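Local coordinates for protein prolyl-tRNA synthetase (PDB 3IAL) that probably charges tRNA(Pro) with L-proline at the expense of ATP, and holds the prolyl-adenylate intermediate in its pocket, at residues B[61-69]-B[193-202]; B[435-443]-B[456-464]. All coordinates share one frame; numbering follows the deposited sequence.

Contact 1: B[61-69]-B[193-202]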
loop_
_atom_site.group_PDB
_atom_site.type_symbol
_atom_site.label_atom_id
_atom_site.label_comp_id
_atom_site.label_asym_id
_atom_site.label_seq_id
_atom_site.Cartn_x
_atom_site.Cartn_y
_atom_site.Cartn_z
ATOM N N ILE B 61 0.540 -1.256 10.084
ATOM C CA ILE B 61 -0.799 -1.461 10.623
ATOM C C ILE B 61 -1.776 -1.826 9.499
ATOM O O ILE B 61 -2.520 -2.824 9.608
ATOM C CB ILE B 61 -1.300 -0.230 11.385
ATOM C CG1 ILE B 61 -0.546 -0.098 12.718
ATOM C CG2 ILE B 61 -2.816 -0.328 11.631
ATOM C CD1 ILE B 61 -0.750 1.228 13.419
ATOM N N MET B 62 -1.745 -1.048 8.416
ATOM C CA MET B 62 -2.671 -1.258 7.288
ATOM C C MET B 62 -2.357 -2.533 6.505
ATOM O O MET B 62 -3.273 -3.218 6.056
ATOM C CB MET B 62 -2.716 -0.036 6.360
ATOM C CG MET B 62 -3.232 1.228 7.055
ATOM S SD MET B 62 -4.930 1.044 7.642
ATOM C CE MET B 62 -4.996 2.372 8.844
ATOM N N ARG B 63 -1.078 -2.866 6.358
ATOM C CA ARG B 63 -0.699 -4.146 5.753
ATOM C C ARG B 63 -1.264 -5.317 6.557
ATOM O O ARG B 63 -1.731 -6.291 5.976
ATOM C CB ARG B 63 0.828 -4.298 5.652
ATOM C CG ARG B 63 1.486 -3.513 4.526
ATOM C CD ARG B 63 2.491 -4.387 3.762
ATOM N NE ARG B 63 3.246 -3.637 2.753
ATOM C CZ ARG B 63 4.495 -3.190 2.898
ATOM N NH1 ARG B 63 5.179 -3.398 4.024
ATOM N NH2 ARG B 63 5.073 -2.524 1.901
ATOM N N LEU B 64 -1.187 -5.233 7.888
ATOM C CA LEU B 64 -1.758 -6.278 8.742
ATOM C C LEU B 64 -3.266 -6.388 8.537
ATOM O O LEU B 64 -3.801 -7.486 8.412
ATOM C CB LEU B 64 -1.453 -6.037 10.224
ATOM C CG LEU B 64 -2.080 -7.063 11.181
ATOM C CD1 LEU B 64 -1.532 -8.494 10.948
ATOM C CD2 LEU B 64 -1.897 -6.640 12.634
ATOM N N CYS B 65 -3.947 -5.249 8.508
ATOM C CA CYS B 65 -5.381 -5.228 8.225
ATOM C C CYS B 65 -5.692 -5.903 6.891
ATOM O O CYS B 65 -6.593 -6.743 6.793
ATOM C CB CYS B 65 -5.912 -3.792 8.214
ATOM S SG CYS B 65 -7.711 -3.744 8.176
ATOM N N GLU B 66 -4.936 -5.536 5.870
ATOM C CA GLU B 66 -5.120 -6.085 4.537
ATOM C C GLU B 66 -4.961 -7.601 4.559
ATOM O O GLU B 66 -5.819 -8.335 4.051
ATOM C CB GLU B 66 -4.129 -5.445 3.559
ATOM C CG GLU B 66 -4.448 -3.977 3.250
ATOM C CD GLU B 66 -3.262 -3.192 2.688
ATOM O OE1 GLU B 66 -2.180 -3.777 2.504
ATOM O OE2 GLU B 66 -3.416 -1.979 2.435
ATOM N N GLU B 67 -3.871 -8.056 5.172
ATOM C CA GLU B 67 -3.565 -9.484 5.323
ATOM C C GLU B 67 -4.666 -10.262 6.052
ATOM O O GLU B 67 -5.022 -11.370 5.638
ATOM C CB GLU B 67 -2.253 -9.653 6.095
ATOM C CG GLU B 67 -1.001 -9.290 5.321
ATOM C CD GLU B 67 0.245 -9.226 6.215
ATOM O OE1 GLU B 67 0.146 -9.549 7.427
ATOM O OE2 GLU B 67 1.328 -8.854 5.698
ATOM N N GLU B 68 -5.185 -9.691 7.139
ATOM C CA GLU B 68 -6.234 -10.339 7.949
ATOM C C GLU B 68 -7.588 -10.344 7.226
ATOM O O GLU B 68 -8.347 -11.309 7.313
ATOM C CB GLU B 68 -6.384 -9.639 9.297
ATOM C CG GLU B 68 -5.188 -9.791 10.226
ATOM C CD GLU B 68 -4.874 -11.246 10.536
ATOM O OE1 GLU B 68 -5.785 -11.962 11.009
ATOM O OE2 GLU B 68 -3.726 -11.670 10.279
ATOM N N TYR B 69 -7.883 -9.260 6.515
ATOM C CA TYR B 69 -9.073 -9.200 5.677
ATOM C C TYR B 69 -9.010 -10.263 4.577
ATOM O O TYR B 69 -9.994 -10.948 4.343
ATOM C CB TYR B 69 -9.271 -7.798 5.084
ATOM C CG TYR B 69 -9.971 -6.779 5.996
ATOM C CD1 TYR B 69 -10.706 -7.168 7.120
ATOM C CD2 TYR B 69 -9.917 -5.425 5.703
ATOM C CE1 TYR B 69 -11.336 -6.227 7.926
ATOM C CE2 TYR B 69 -10.539 -4.490 6.503
ATOM C CZ TYR B 69 -11.250 -4.894 7.612
ATOM O OH TYR B 69 -11.873 -3.948 8.398
ATOM N N VAL B 193 -10.901 -8.878 13.384
ATOM C CA VAL B 193 -9.719 -8.229 12.827
ATOM C C VAL B 193 -9.245 -7.066 13.696
ATOM O O VAL B 193 -8.047 -6.886 13.880
ATOM C CB VAL B 193 -9.959 -7.772 11.376
ATOM C CG1 VAL B 193 -8.757 -7.012 10.842
ATOM C CG2 VAL B 193 -10.248 -8.990 10.506
ATOM N N ILE B 194 -10.186 -6.296 14.236
ATOM C CA ILE B 194 -9.861 -5.232 15.175
ATOM C C ILE B 194 -9.126 -5.769 16.416
ATOM O O ILE B 194 -8.115 -5.194 16.825
ATOM C CB ILE B 194 -11.131 -4.432 15.595
ATOM C CG1 ILE B 194 -11.750 -3.718 14.388
ATOM C CG2 ILE B 194 -10.813 -3.410 16.693
ATOM C CD1 ILE B 194 -10.762 -3.008 13.501
ATOM N N ASP B 195 -9.614 -6.863 17.002
ATOM C CA ASP B 195 -8.959 -7.433 18.194
ATOM C C ASP B 195 -7.546 -7.919 17.891
ATOM O O ASP B 195 -6.639 -7.705 18.677
ATOM C CB ASP B 195 -9.781 -8.581 18.782
ATOM C CG ASP B 195 -9.569 -8.736 20.271
ATOM O OD1 ASP B 195 -9.963 -7.820 21.016
ATOM O OD2 ASP B 195 -9.021 -9.767 20.696
ATOM N N THR B 196 -7.360 -8.560 16.741
ATOM C CA THR B 196 -6.027 -8.942 16.287
ATOM C C THR B 196 -5.091 -7.742 16.146
ATOM O O THR B 196 -3.941 -7.787 16.587
ATOM C CB THR B 196 -6.076 -9.661 14.920
ATOM O OG1 THR B 196 -6.890 -10.833 15.032
ATOM C CG2 THR B 196 -4.674 -10.048 14.470
ATOM N N ILE B 197 -5.567 -6.679 15.510
ATOM C CA ILE B 197 -4.713 -5.509 15.276
ATOM C C ILE B 197 -4.440 -4.779 16.577
ATOM O O ILE B 197 -3.285 -4.550 16.941
ATOM C CB ILE B 197 -5.345 -4.505 14.290
ATOM C CG1 ILE B 197 -5.530 -5.130 12.911
ATOM C CG2 ILE B 197 -4.478 -3.255 14.167
ATOM C CD1 ILE B 197 -6.525 -4.359 12.025
ATOM N N PHE B 198 -5.511 -4.412 17.272
ATOM C CA PHE B 198 -5.426 -3.533 18.444
ATOM C C PHE B 198 -4.748 -4.234 19.628
ATOM O O PHE B 198 -3.846 -3.674 20.256
ATOM C CB PHE B 198 -6.822 -3.100 18.897
ATOM C CG PHE B 198 -7.519 -2.098 17.989
ATOM C CD1 PHE B 198 -7.200 -1.963 16.642
ATOM C CD2 PHE B 198 -8.554 -1.317 18.507
ATOM C CE1 PHE B 198 -7.889 -1.047 15.829
ATOM C CE2 PHE B 198 -9.234 -0.398 17.710
ATOM C CZ PHE B 198 -8.904 -0.266 16.366
ATOM N N SER B 199 -5.206 -5.448 19.939
ATOM C CA SER B 199 -4.807 -6.151 21.169
ATOM C C SER B 199 -3.668 -7.161 20.984
ATOM O O SER B 199 -2.644 -7.056 21.652
ATOM C CB SER B 199 -6.021 -6.831 21.808
ATOM O OG SER B 199 -6.943 -5.855 22.278
ATOM N N ASP B 200 -3.831 -8.128 20.085
ATOM C CA ASP B 200 -2.794 -9.149 19.889
ATOM C C ASP B 200 -1.485 -8.528 19.400
ATOM O O ASP B 200 -0.404 -8.948 19.821
ATOM C CB ASP B 200 -3.230 -10.230 18.892
ATOM C CG ASP B 200 -4.445 -11.025 19.355
ATOM O OD1 ASP B 200 -4.914 -10.861 20.501
ATOM O OD2 ASP B 200 -4.934 -11.838 18.555
ATOM N N GLU B 201 -1.583 -7.534 18.517
ATOM C CA GLU B 201 -0.396 -6.948 17.889
ATOM C C GLU B 201 0.040 -5.600 18.487
ATOM O O GLU B 201 1.218 -5.431 18.808
ATOM C CB GLU B 201 -0.597 -6.850 16.375
ATOM C CG GLU B 201 -0.726 -8.232 15.697
ATOM C CD GLU B 201 0.564 -9.053 15.740
ATOM O OE1 GLU B 201 1.638 -8.517 15.414
ATOM O OE2 GLU B 201 0.498 -10.247 16.087
ATOM N N LEU B 202 -0.888 -4.662 18.667
ATOM C CA LEU B 202 -0.531 -3.342 19.214
ATOM C C LEU B 202 -0.690 -3.238 20.720
ATOM O O LEU B 202 -0.451 -2.179 21.287
ATOM C CB LEU B 202 -1.315 -2.222 18.523
ATOM C CG LEU B 202 -1.046 -2.114 17.026
ATOM C CD1 LEU B 202 -1.973 -1.059 16.424
ATOM C CD2 LEU B 202 0.433 -1.811 16.741
HETATM O O HOH W 1 -7.757 -11.373 12.724
#

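Contact 2: B[435-443]-B[456-464]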
loop_
_atom_site.group_PDB
_atom_site.type_symbol
_atom_site.label_atom_id
_atom_site.label_comp_id
_atom_site.label_asym_id
_atom_site.label_seq_id
_atom_site.Cartn_x
_atom_site.Cartn_y
_atom_site.Cartn_z
ATOM N N PHE B 435 -4.511 -0.050 32.412
ATOM C CA PHE B 435 -4.845 1.364 32.253
ATOM C C PHE B 435 -6.285 1.567 31.804
ATOM O O PHE B 435 -6.993 2.414 32.359
ATOM C CB PHE B 435 -3.923 2.056 31.262
ATOM C CG PHE B 435 -4.331 3.466 30.972
ATOM C CD1 PHE B 435 -4.168 4.455 31.934
ATOM C CD2 PHE B 435 -4.914 3.801 29.766
ATOM C CE1 PHE B 435 -4.561 5.767 31.682
ATOM C CE2 PHE B 435 -5.308 5.108 29.508
ATOM C CZ PHE B 435 -5.122 6.090 30.463
ATOM N N HIS B 436 -6.709 0.804 30.798
ATOM C CA HIS B 436 -8.095 0.841 30.344
ATOM C C HIS B 436 -9.048 0.496 31.493
ATOM O O HIS B 436 -9.979 1.253 31.785
ATOM C CB HIS B 436 -8.331 -0.128 29.186
ATOM C CG HIS B 436 -9.780 -0.311 28.857
ATOM N ND1 HIS B 436 -10.432 0.462 27.925
ATOM C CD2 HIS B 436 -10.710 -1.159 29.360
ATOM C CE1 HIS B 436 -11.699 0.093 27.860
ATOM N NE2 HIS B 436 -11.893 -0.887 28.720
ATOM N N ASN B 437 -8.799 -0.636 32.148
ATOM C CA ASN B 437 -9.657 -1.092 33.253
ATOM C C ASN B 437 -9.764 -0.069 34.393
ATOM O O ASN B 437 -10.827 0.095 34.980
ATOM C CB ASN B 437 -9.197 -2.464 33.780
ATOM C CG ASN B 437 -9.404 -3.585 32.761
ATOM O OD1 ASN B 437 -10.312 -3.523 31.937
ATOM N ND2 ASN B 437 -8.563 -4.617 32.822
ATOM N N SER B 438 -8.670 0.631 34.674
ATOM C CA SER B 438 -8.654 1.705 35.667
ATOM C C SER B 438 -9.441 2.962 35.236
ATOM O O SER B 438 -9.777 3.800 36.080
ATOM C CB SER B 438 -7.204 2.099 35.997
ATOM O OG SER B 438 -6.690 3.058 35.076
ATOM N N MET B 439 -9.717 3.093 33.936
ATOM C CA MET B 439 -10.420 4.253 33.373
ATOM C C MET B 439 -11.847 3.901 32.918
ATOM O O MET B 439 -12.399 4.513 32.000
ATOM C CB MET B 439 -9.599 4.840 32.218
ATOM C CG MET B 439 -8.273 5.431 32.666
ATOM S SD MET B 439 -8.457 6.915 33.686
ATOM C CE MET B 439 -8.371 8.195 32.446
ATOM N N VAL B 440 -12.418 2.895 33.569
ATOM C CA VAL B 440 -13.840 2.595 33.510
ATOM C C VAL B 440 -14.343 2.676 34.951
ATOM O O VAL B 440 -13.925 1.884 35.782
ATOM C CB VAL B 440 -14.083 1.186 32.929
ATOM C CG1 VAL B 440 -15.570 0.799 33.021
ATOM C CG2 VAL B 440 -13.586 1.127 31.476
ATOM N N THR B 441 -15.206 3.651 35.239
ATOM C CA THR B 441 -15.681 3.912 36.591
ATOM C C THR B 441 -17.194 3.819 36.683
ATOM O O THR B 441 -17.907 4.516 35.974
ATOM C CB THR B 441 -15.292 5.321 37.062
ATOM O OG1 THR B 441 -13.880 5.514 36.900
ATOM C CG2 THR B 441 -15.694 5.528 38.550
ATOM N N ASN B 442 -17.680 2.982 37.589
ATOM C CA ASN B 442 -19.118 2.825 37.798
ATOM C C ASN B 442 -19.689 4.011 38.578
ATOM O O ASN B 442 -19.102 4.442 39.563
ATOM C CB ASN B 442 -19.412 1.491 38.497
ATOM C CG ASN B 442 -19.269 0.302 37.554
ATOM O OD1 ASN B 442 -19.920 0.241 36.507
ATOM N ND2 ASN B 442 -18.414 -0.644 37.919
ATOM N N CYS B 443 -20.809 4.552 38.105
ATOM C CA CYS B 443 -21.448 5.722 38.717
ATOM C C CYS B 443 -22.945 5.482 38.904
ATOM O O CYS B 443 -23.599 4.899 38.033
ATOM C CB CYS B 443 -21.217 6.967 37.860
ATOM S SG CYS B 443 -19.468 7.335 37.578
ATOM N N LYS B 456 -11.150 12.482 37.178
ATOM C CA LYS B 456 -10.451 11.258 36.803
ATOM C C LYS B 456 -10.334 11.112 35.290
ATOM O O LYS B 456 -9.281 10.722 34.781
ATOM C CB LYS B 456 -11.190 10.061 37.396
ATOM C CG LYS B 456 -10.525 8.721 37.203
ATOM C CD LYS B 456 -11.325 7.649 37.927
ATOM C CE LYS B 456 -10.832 6.247 37.607
ATOM N NZ LYS B 456 -11.645 5.218 38.319
ATOM N N GLY B 457 -11.418 11.413 34.576
ATOM C CA GLY B 457 -11.473 11.180 33.139
ATOM C C GLY B 457 -11.802 9.732 32.829
ATOM O O GLY B 457 -12.249 8.988 33.698
ATOM N N GLY B 458 -11.583 9.342 31.579
ATOM C CA GLY B 458 -11.923 8.004 31.110
ATOM C C GLY B 458 -13.418 7.845 30.902
ATOM O O GLY B 458 -14.134 8.815 30.639
ATOM N N LEU B 459 -13.885 6.608 31.027
ATOM C CA LEU B 459 -15.283 6.275 30.790
ATOM C C LEU B 459 -16.038 6.210 32.118
ATOM O O LEU B 459 -15.538 5.641 33.092
ATOM C CB LEU B 459 -15.380 4.939 30.048
ATOM C CG LEU B 459 -14.838 4.966 28.608
ATOM C CD1 LEU B 459 -14.250 3.608 28.182
ATOM C CD2 LEU B 459 -15.927 5.424 27.632
ATOM N N ALA B 460 -17.222 6.818 32.149
ATOM C CA ALA B 460 -18.144 6.713 33.282
ATOM C C ALA B 460 -19.268 5.769 32.886
ATOM O O ALA B 460 -20.015 6.041 31.942
ATOM C CB ALA B 460 -18.705 8.079 33.653
ATOM N N ARG B 461 -19.368 4.656 33.607
ATOM C CA ARG B 461 -20.316 3.594 33.307
ATOM C C ARG B 461 -21.474 3.678 34.290
ATOM O O ARG B 461 -21.264 3.820 35.484
ATOM C CB ARG B 461 -19.612 2.247 33.423
ATOM C CG ARG B 461 -20.434 1.043 33.004
ATOM C CD ARG B 461 -19.585 -0.195 33.127
ATOM N NE ARG B 461 -20.318 -1.430 32.851
ATOM C CZ ARG B 461 -20.965 -2.158 33.763
ATOM N NH1 ARG B 461 -21.016 -1.777 35.035
ATOM N NH2 ARG B 461 -21.584 -3.278 33.394
ATOM N N PHE B 462 -22.698 3.621 33.785
ATOM C CA PHE B 462 -23.869 3.812 34.634
ATOM C C PHE B 462 -25.100 3.121 34.066
ATOM O O PHE B 462 -25.315 3.132 32.851
ATOM C CB PHE B 462 -24.150 5.308 34.843
ATOM C CG PHE B 462 -24.441 6.079 33.569
ATOM C CD1 PHE B 462 -25.747 6.332 33.174
ATOM C CD2 PHE B 462 -23.412 6.592 32.800
ATOM C CE1 PHE B 462 -26.021 7.058 32.017
ATOM C CE2 PHE B 462 -23.676 7.325 31.644
ATOM C CZ PHE B 462 -24.980 7.557 31.253
ATOM N N PRO B 463 -25.915 2.510 34.946
ATOM C CA PRO B 463 -27.173 1.949 34.451
ATOM C C PRO B 463 -28.077 3.077 33.951
ATOM O O PRO B 463 -28.071 4.177 34.524
ATOM C CB PRO B 463 -27.774 1.232 35.668
ATOM C CG PRO B 463 -27.029 1.748 36.860
ATOM C CD PRO B 463 -25.735 2.336 36.399
ATOM N N PHE B 464 -28.824 2.805 32.888
ATOM C CA PHE B 464 -29.603 3.830 32.209
ATOM C C PHE B 464 -30.898 3.224 31.671
ATOM O O PHE B 464 -30.924 2.055 31.290
ATOM C CB PHE B 464 -28.753 4.435 31.082
ATOM C CG PHE B 464 -29.344 5.657 30.443
ATOM C CD1 PHE B 464 -29.565 6.809 31.176
ATOM C CD2 PHE B 464 -29.640 5.664 29.084
ATOM C CE1 PHE B 464 -30.099 7.952 30.568
ATOM C CE2 PHE B 464 -30.167 6.783 28.473
ATOM C CZ PHE B 464 -30.400 7.934 29.216
HETATM O O HOH W 2 -13.049 6.451 34.525
#

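Contact 1: B[61-69]-B[193-202]
Val193 wedges its two methyls between Glu68 and Tyr69. CG1 lies anti to the backbone N (chi1 176°) and meets Glu68 CB at 3.9 Å. CG2 approaches Tyr69 CD1 obliquely, also at 3.9 Å, and the two side chains cross at about a right angle. One turn on, Ile197 meets three residues of 61-69. Its CD1 rests on Cys65 CB, its CG2 faces Ile61 CG2, and its CG1 touches Leu64 CD2 as the side chains of Ile197 and Leu64 slide past each other in opposite directions. Leu64 has CG anti to its own N (chi1 177°), and CD2 also packs at 3.6 Å on Glu201 CG, an aliphatic part of a bent acid chain. At the far end Ile61 CD1 meets Leu202 CD1 at 4.0 Å. The two helical segments run roughly antiparallel, at 146°, and their axes come within 10.2 Å. They pack in the catalytic region of a class II synthetase, against strand 263-274, where Ile273 touches Cys65 and Ile197. The Tyr69 side chain comes within about 8 Å of the bound prolyl-adenylate. No direct hydrogen bond joins the two segments. Instead a water donates to Glu68 OE1 at 2.7 Å and lies 2.5 Å from Thr196 OG1. Glu68 OE2 forms a salt bridge with Lys71. Thr196 OG1 also hydrogen-bonds Lys192 O, one turn back on its own helix.

Contact 2: B[435-443]-B[456-464]
Arg461 reaches along Asn442, its partner in a parallel strand pair. The two side chains lie side by side and point the same way. From CB, which lies 3.7 Å from Asn442 OD1, the chain runs extended with CG anti to the backbone N (chi1 -174°). CG passes the same oxygen. CD passes OD1 at 3.4 Å and also touches Val440 CG1 at 4.1 Å. NE makes a weak hydrogen bond to Tyr513 OH. At the tip NH1 donates to Asn442 OD1 at 2.7 Å. That oxygen sits at the guanidinium edge, in its plane, although the amide and guanidinium planes are 74° apart. NH2 forms a salt bridge with Glu493, and Tyr511 adds a cation-pi contact. Four backbone bonds zip the strands, from Leu459 N to Met439 O through to Cys443 N to Arg461 O. On the face of Thr441, extended Lys456 meets it tip to tip, NZ donating to OG1 at 2.7 Å. A water accepts a hydrogen bond from Thr441 OG1 and donates to Gly457 O and Leu459 O. This is a beta-alpha-beta unit: helix 446-455 covers Cys443 and Phe462, strand 510-515 pairs antiparallel with 459-464, and helix 416-438 leads in.

From the N terminus, helix 52-71 comes first. The chain then builds much of the catalytic region before helix 180-201 returns, and contact 1 closes that loop of 123 residues. The chain next finishes the core strands and passes through the anticodon-binding range at 301-403. Helix 416-438 then leads to contact 2, which closes a short loop of 12 residues, mostly helix 446-455. The contacts are in series, neither nested nor crossed. Contact 1 joins two helices of the catalytic region; contact 2 joins neighbouring strands toward the C terminus. Their centres are 26 Å apart and their nearest atoms about 9 Å. Lys425 of helix 416-438 reaches weakly back to Glu201.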